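Local coordinates for protein UDP-N-acetylglucosamine 4-epimerase (Bacillus cereus, PDB 3M2P) that probably interconverts UDP-N-acetylglucosamine and its galacto epimer as a 4-epimerase of the NAD(P)-dependent epimerase/dehydratase family, and binds UDP, at residues F222-S226 and L273-T278; T89-D94 and I143-Y147. The contacts are given in a common frame with arbitrary orientation. Numbering follows the deposited sequence.

The two contacts lie on one Rossmann-type framework, with centres 23 Å apart and nearest atoms about 9 Å apart, and they have no helix or strand in common. Both are largely buried. Contact 1 joins the end of sheet strand 220-224 to the loop following helix 268-273; its chemistry is mainly aliphatic and aromatic, with one water bridging the end where the backbones come closest. Contact 2 joins two neighbouring near-parallel helices, 83-98 and 132-150, that cover the sheet. There a tyrosine-centred core is combined with direct side-chain hydrogen bonds, and the second subunit packs against the same helix pair, whereas none of its atoms touches contact 1.

Contact 1. Residues F222-S226 and L273-T278; sequences FNIGS and LLDFST
Strand 220-224 of the Rossmann-type sheet ends in this contact: residues 222-224 are extended and Gly225-Ser226 continue as loop. Residues 273-278 leave helix 268-273, turn at Asp275 (phi/psi 43/47) and then run extended. The end-to-end directions differ by 23°, and CA spacing narrows from 8.9 Å (Phe222-Leu274) through 8.7 Å (Ile224-Phe276) to 6.0 Å (Ser226-Thr278). The chain after helix 268-273 thus packs along the C-terminal end of strand 220-224 and, with helix 202-212, which touches Ile224, Leu274 and Phe276, covers that part of the sheet. The wider spacing is filled by apolar side chains. Phe222 (chi1 m) receives a CH-pi contact over one ring face, Leu274 CD1 lying 3.9 Å from the ring centroid, and Leu273 CB is 4.3 Å from Phe222 CE2. Ile224 (m, m) extends CD1 to 4.4 Å from Leu274 CD2, while its CG2 meets Phe276 CE2 at 3.5 Å. At the narrow end one water donates to Ser226 O (2.7 Å) and accepts from Thr278 OG1 (2.6 Å).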
loop_
_atom_site.group_PDB
_atom_site.type_symbol
_atom_site.label_atom_id
_atom_site.label_comp_id
_atom_site.label_asym_id
_atom_site.label_seq_id
_atom_site.Cartn_x
_atom_site.Cartn_y
_atom_site.Cartn_z
ATOM N N PHE A 222 12.615 -3.053 -7.366
ATOM C CA PHE A 222 13.917 -2.416 -7.293
ATOM C C PHE A 222 13.862 -0.914 -6.944
ATOM O O PHE A 222 13.030 -0.185 -7.478
ATOM C CB PHE A 222 14.640 -2.597 -8.621
ATOM C CG PHE A 222 14.565 -3.992 -9.170
ATOM C CD1 PHE A 222 13.527 -4.368 -9.999
ATOM C CD2 PHE A 222 15.550 -4.916 -8.884
ATOM C CE1 PHE A 222 13.468 -5.630 -10.512
ATOM C CE2 PHE A 222 15.490 -6.195 -9.396
ATOM C CZ PHE A 222 14.457 -6.547 -10.209
ATOM N N ASN A 223 14.751 -0.462 -6.053
ATOM C CA ASN A 223 14.932 0.966 -5.820
ATOM C C ASN A 223 15.725 1.521 -6.985
ATOM O O ASN A 223 16.784 0.991 -7.316
ATOM C CB ASN A 223 15.729 1.233 -4.540
ATOM C CG ASN A 223 15.011 0.797 -3.289
ATOM O OD1 ASN A 223 15.624 0.640 -2.231
ATOM N ND2 ASN A 223 13.711 0.599 -3.391
ATOM N N ILE A 224 15.231 2.576 -7.615
ATOM C CA ILE A 224 16.038 3.275 -8.606
ATOM C C ILE A 224 16.416 4.668 -8.101
ATOM O O ILE A 224 15.763 5.659 -8.427
ATOM C CB ILE A 224 15.350 3.387 -9.987
ATOM C CG1 ILE A 224 14.824 2.027 -10.462
ATOM C CG2 ILE A 224 16.324 3.968 -10.996
ATOM C CD1 ILE A 224 15.898 1.018 -10.839
ATOM N N GLY A 225 17.472 4.725 -7.291
ATOM C CA GLY A 225 18.012 5.981 -6.801
ATOM C C GLY A 225 19.223 6.442 -7.594
ATOM O O GLY A 225 19.723 5.726 -8.459
ATOM N N SER A 226 19.711 7.639 -7.282
ATOM C CA SER A 226 20.802 8.250 -8.039
ATOM C C SER A 226 22.154 8.188 -7.339
ATOM O O SER A 226 23.189 8.057 -7.999
ATOM C CB SER A 226 20.474 9.704 -8.351
ATOM O OG SER A 226 20.113 10.386 -7.162
ATOM N N LEU A 273 21.596 -6.810 -10.309
ATOM C CA LEU A 273 20.637 -7.522 -11.164
ATOM C C LEU A 273 20.292 -6.790 -12.453
ATOM O O LEU A 273 20.227 -7.400 -13.521
ATOM C CB LEU A 273 19.342 -7.873 -10.428
ATOM C CG LEU A 273 19.447 -8.961 -9.362
ATOM C CD1 LEU A 273 20.847 -9.569 -9.351
ATOM C CD2 LEU A 273 19.122 -8.397 -8.002
ATOM N N LEU A 274 20.059 -5.488 -12.363
ATOM C CA LEU A 274 19.727 -4.723 -13.559
ATOM C C LEU A 274 20.970 -4.145 -14.235
ATOM O O LEU A 274 20.859 -3.472 -15.262
ATOM C CB LEU A 274 18.711 -3.618 -13.243
ATOM C CG LEU A 274 17.227 -3.927 -13.468
ATOM C CD1 LEU A 274 16.801 -5.267 -12.872
ATOM C CD2 LEU A 274 16.370 -2.808 -12.932
ATOM N N ASP A 275 22.147 -4.432 -13.676
ATOM C CA ASP A 275 23.398 -3.832 -14.147
ATOM C C ASP A 275 23.164 -2.342 -14.401
ATOM O O ASP A 275 23.532 -1.821 -15.450
ATOM C CB ASP A 275 23.920 -4.505 -15.438
ATOM C CG ASP A 275 23.970 -6.048 -15.353
ATOM O OD1 ASP A 275 24.696 -6.597 -14.480
ATOM O OD2 ASP A 275 23.297 -6.710 -16.186
ATOM N N PHE A 276 22.526 -1.663 -13.450
ATOM C CA PHE A 276 22.122 -0.270 -13.657
ATOM C C PHE A 276 22.876 0.755 -12.805
ATOM O O PHE A 276 23.036 0.590 -11.594
ATOM C CB PHE A 276 20.613 -0.076 -13.451
ATOM C CG PHE A 276 20.215 1.371 -13.338
ATOM C CD1 PHE A 276 20.120 2.170 -14.471
ATOM C CD2 PHE A 276 19.982 1.951 -12.097
ATOM C CE1 PHE A 276 19.778 3.509 -14.371
ATOM C CE2 PHE A 276 19.635 3.292 -11.994
ATOM C CZ PHE A 276 19.537 4.068 -13.133
ATOM N N SER A 277 23.317 1.831 -13.440
ATOM C CA SER A 277 23.876 2.935 -12.696
ATOM C C SER A 277 23.530 4.219 -13.434
ATOM O O SER A 277 23.300 4.196 -14.640
ATOM C CB SER A 277 25.386 2.765 -12.548
ATOM O OG SER A 277 26.023 2.718 -13.820
ATOM N N THR A 278 23.476 5.332 -12.712
ATOM C CA THR A 278 23.088 6.609 -13.299
ATOM C C THR A 278 24.201 7.200 -14.146
ATOM O O THR A 278 25.371 7.139 -13.766
ATOM C CB THR A 278 22.772 7.639 -12.210
ATOM O OG1 THR A 278 23.840 7.661 -11.245
ATOM C CG2 THR A 278 21.465 7.298 -11.525
HETATM O O HOH W 1 24.961 9.282 -9.573
#

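Contact 2. Residues T89-D94 and I143-Y147; sequences TQNLYD and IGNIY
Tyr147, with 97 Å² covered, dominates this contact between helical segments 89-94 and 143-147. Their axes approach to 10.2 Å and cross at -23°, with N-to-C directions nearly parallel; the nearest CA pairs are Gln90-Ile143 (6.6 Å) and Tyr93-Tyr147 (7.2 Å). From chi1 -84° and chi2 62°, the Tyr147 ring spans the gap and brings its hydroxyl to the other helix. Tyr147 OH donates a very short 2.4 Å hydrogen bond to Asp94 OD1 and accepts one of 3.2 Å from Gln90 NE2. Gln90 and Asp94 are one helical turn apart, linked by Asp94 N to Gln90 O at 2.9 Å, so both can reach the same hydroxyl. Gln90 also hydrogen-bonds Gly77 and Ile79 of the second subunit, which places this polar cluster at the dimer interface, where Met132 of that subunit packs on Gln90 and Ile143, consistent with the helix-paired dimers of extended SDR enzymes.

Such near-parallel neighbours are the flanking helices of a Rossmann-type alpha/beta sandwich, here 83-98 and 132-150 against the parallel part of the sheet. Tyr93, with 72 Å² covered, fills the space between them on the sheet side, where its side chain touches Ile104 and Tyr106 of strand 103-109. Its CB lies over one face of the Tyr147 ring, 3.9 Å from the centroid in a CH-pi contact. With chi1 m, the Tyr93 ring lies obliquely against the neighbouring helix: CE2 is 3.3 Å from Gly144 CA, where a CB would be tight, and CD2 is 3.9 Å from Ile143 CG2. Ile143 (59 Å², m, t) continues the apolar seam, its CG2 3.8 Å from Thr89 CG2.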
loop_
_atom_site.group_PDB
_atom_site.type_symbol
_atom_site.label_atom_id
_atom_site.label_comp_id
_atom_site.label_asym_id
_atom_site.label_seq_id
_atom_site.Cartn_x
_atom_site.Cartn_y
_atom_site.Cartn_z
ATOM N N THR A 89 -4.635 -0.159 -13.530
ATOM C CA THR A 89 -3.507 -1.063 -13.429
ATOM C C THR A 89 -3.930 -2.504 -13.686
ATOM O O THR A 89 -3.450 -3.120 -14.630
ATOM C CB THR A 89 -2.790 -0.894 -12.068
ATOM O OG1 THR A 89 -1.971 0.278 -12.122
ATOM C CG2 THR A 89 -1.905 -2.087 -11.738
ATOM N N GLN A 90 -4.845 -3.029 -12.872
ATOM C CA GLN A 90 -5.384 -4.376 -13.087
ATOM C C GLN A 90 -5.921 -4.613 -14.492
ATOM O O GLN A 90 -5.787 -5.710 -15.023
ATOM C CB GLN A 90 -6.464 -4.739 -12.072
ATOM C CG GLN A 90 -6.901 -6.193 -12.188
ATOM C CD GLN A 90 -7.736 -6.655 -11.012
ATOM O OE1 GLN A 90 -8.525 -5.894 -10.461
ATOM N NE2 GLN A 90 -7.569 -7.911 -10.624
ATOM N N ASN A 91 -6.531 -3.599 -15.092
ATOM C CA ASN A 91 -7.011 -3.728 -16.461
ATOM C C ASN A 91 -5.850 -4.031 -17.374
ATOM O O ASN A 91 -5.883 -4.971 -18.174
ATOM C CB ASN A 91 -7.665 -2.436 -16.946
ATOM C CG ASN A 91 -9.064 -2.246 -16.411
ATOM O OD1 ASN A 91 -9.596 -1.142 -16.460
ATOM N ND2 ASN A 91 -9.661 -3.311 -15.889
ATOM N N LEU A 92 -4.827 -3.196 -17.251
ATOM C CA LEU A 92 -3.619 -3.298 -18.056
ATOM C C LEU A 92 -2.985 -4.681 -17.954
ATOM O O LEU A 92 -2.637 -5.278 -18.967
ATOM C CB LEU A 92 -2.624 -2.227 -17.621
ATOM C CG LEU A 92 -1.415 -2.038 -18.516
ATOM C CD1 LEU A 92 -1.838 -1.413 -19.836
ATOM C CD2 LEU A 92 -0.402 -1.188 -17.783
ATOM N N TYR A 93 -2.835 -5.195 -16.737
ATOM C CA TYR A 93 -2.226 -6.508 -16.570
ATOM C C TYR A 93 -3.126 -7.616 -17.131
ATOM O O TYR A 93 -2.627 -8.575 -17.733
ATOM C CB TYR A 93 -1.820 -6.768 -15.116
ATOM C CG TYR A 93 -0.820 -5.757 -14.577
ATOM C CD1 TYR A 93 -0.122 -4.908 -15.434
ATOM C CD2 TYR A 93 -0.560 -5.659 -13.215
ATOM C CE1 TYR A 93 0.788 -3.980 -14.942
ATOM C CE2 TYR A 93 0.340 -4.741 -12.723
ATOM C CZ TYR A 93 1.008 -3.902 -13.584
ATOM O OH TYR A 93 1.916 -2.992 -13.084
ATOM N N ASP A 94 -4.442 -7.470 -16.954
ATOM C CA ASP A 94 -5.422 -8.374 -17.572
ATOM C C ASP A 94 -5.253 -8.385 -19.088
ATOM O O ASP A 94 -5.285 -9.430 -19.735
ATOM C CB ASP A 94 -6.853 -7.929 -17.250
ATOM C CG ASP A 94 -7.404 -8.557 -15.982
ATOM O OD1 ASP A 94 -6.777 -9.485 -15.438
ATOM O OD2 ASP A 94 -8.486 -8.123 -15.533
ATOM N N ILE A 143 -0.600 -5.710 -6.947
ATOM C CA ILE A 143 -1.414 -6.142 -8.071
ATOM C C ILE A 143 -0.512 -6.823 -9.108
ATOM O O ILE A 143 -0.776 -7.951 -9.534
ATOM C CB ILE A 143 -2.198 -4.978 -8.707
ATOM C CG1 ILE A 143 -3.279 -4.488 -7.733
ATOM C CG2 ILE A 143 -2.798 -5.403 -10.049
ATOM C CD1 ILE A 143 -4.158 -3.367 -8.266
ATOM N N GLY A 144 0.564 -6.146 -9.490
ATOM C CA GLY A 144 1.526 -6.720 -10.407
ATOM C C GLY A 144 2.148 -7.980 -9.839
ATOM O O GLY A 144 2.276 -8.973 -10.545
ATOM N N ASN A 145 2.537 -7.934 -8.565
ATOM C CA ASN A 145 3.140 -9.074 -7.888
ATOM C C ASN A 145 2.272 -10.296 -8.052
ATOM O O ASN A 145 2.744 -11.376 -8.405
ATOM C CB ASN A 145 3.286 -8.804 -6.396
ATOM C CG ASN A 145 4.360 -7.789 -6.085
ATOM O OD1 ASN A 145 4.487 -7.337 -4.944
ATOM N ND2 ASN A 145 5.136 -7.421 -7.092
ATOM N N ILE A 146 0.988 -10.125 -7.787
ATOM C CA ILE A 146 0.065 -11.242 -7.883
ATOM C C ILE A 146 -0.034 -11.793 -9.317
ATOM O O ILE A 146 0.064 -13.001 -9.534
ATOM C CB ILE A 146 -1.298 -10.885 -7.285
ATOM C CG1 ILE A 146 -1.220 -11.001 -5.762
ATOM C CG2 ILE A 146 -2.367 -11.802 -7.835
ATOM C CD1 ILE A 146 -2.137 -10.090 -5.013
ATOM N N TYR A 147 -0.188 -10.912 -10.297
ATOM C CA TYR A 147 -0.183 -11.347 -11.687
ATOM C C TYR A 147 1.128 -12.012 -12.074
ATOM O O TYR A 147 1.165 -12.845 -12.973
ATOM C CB TYR A 147 -0.466 -10.175 -12.624
ATOM C CG TYR A 147 -1.931 -9.900 -12.783
ATOM C CD1 TYR A 147 -2.697 -9.537 -11.700
ATOM C CD2 TYR A 147 -2.553 -10.026 -14.014
ATOM C CE1 TYR A 147 -4.032 -9.296 -11.830
ATOM C CE2 TYR A 147 -3.893 -9.786 -14.155
ATOM C CZ TYR A 147 -4.630 -9.418 -13.055
ATOM O OH TYR A 147 -5.977 -9.162 -13.166
#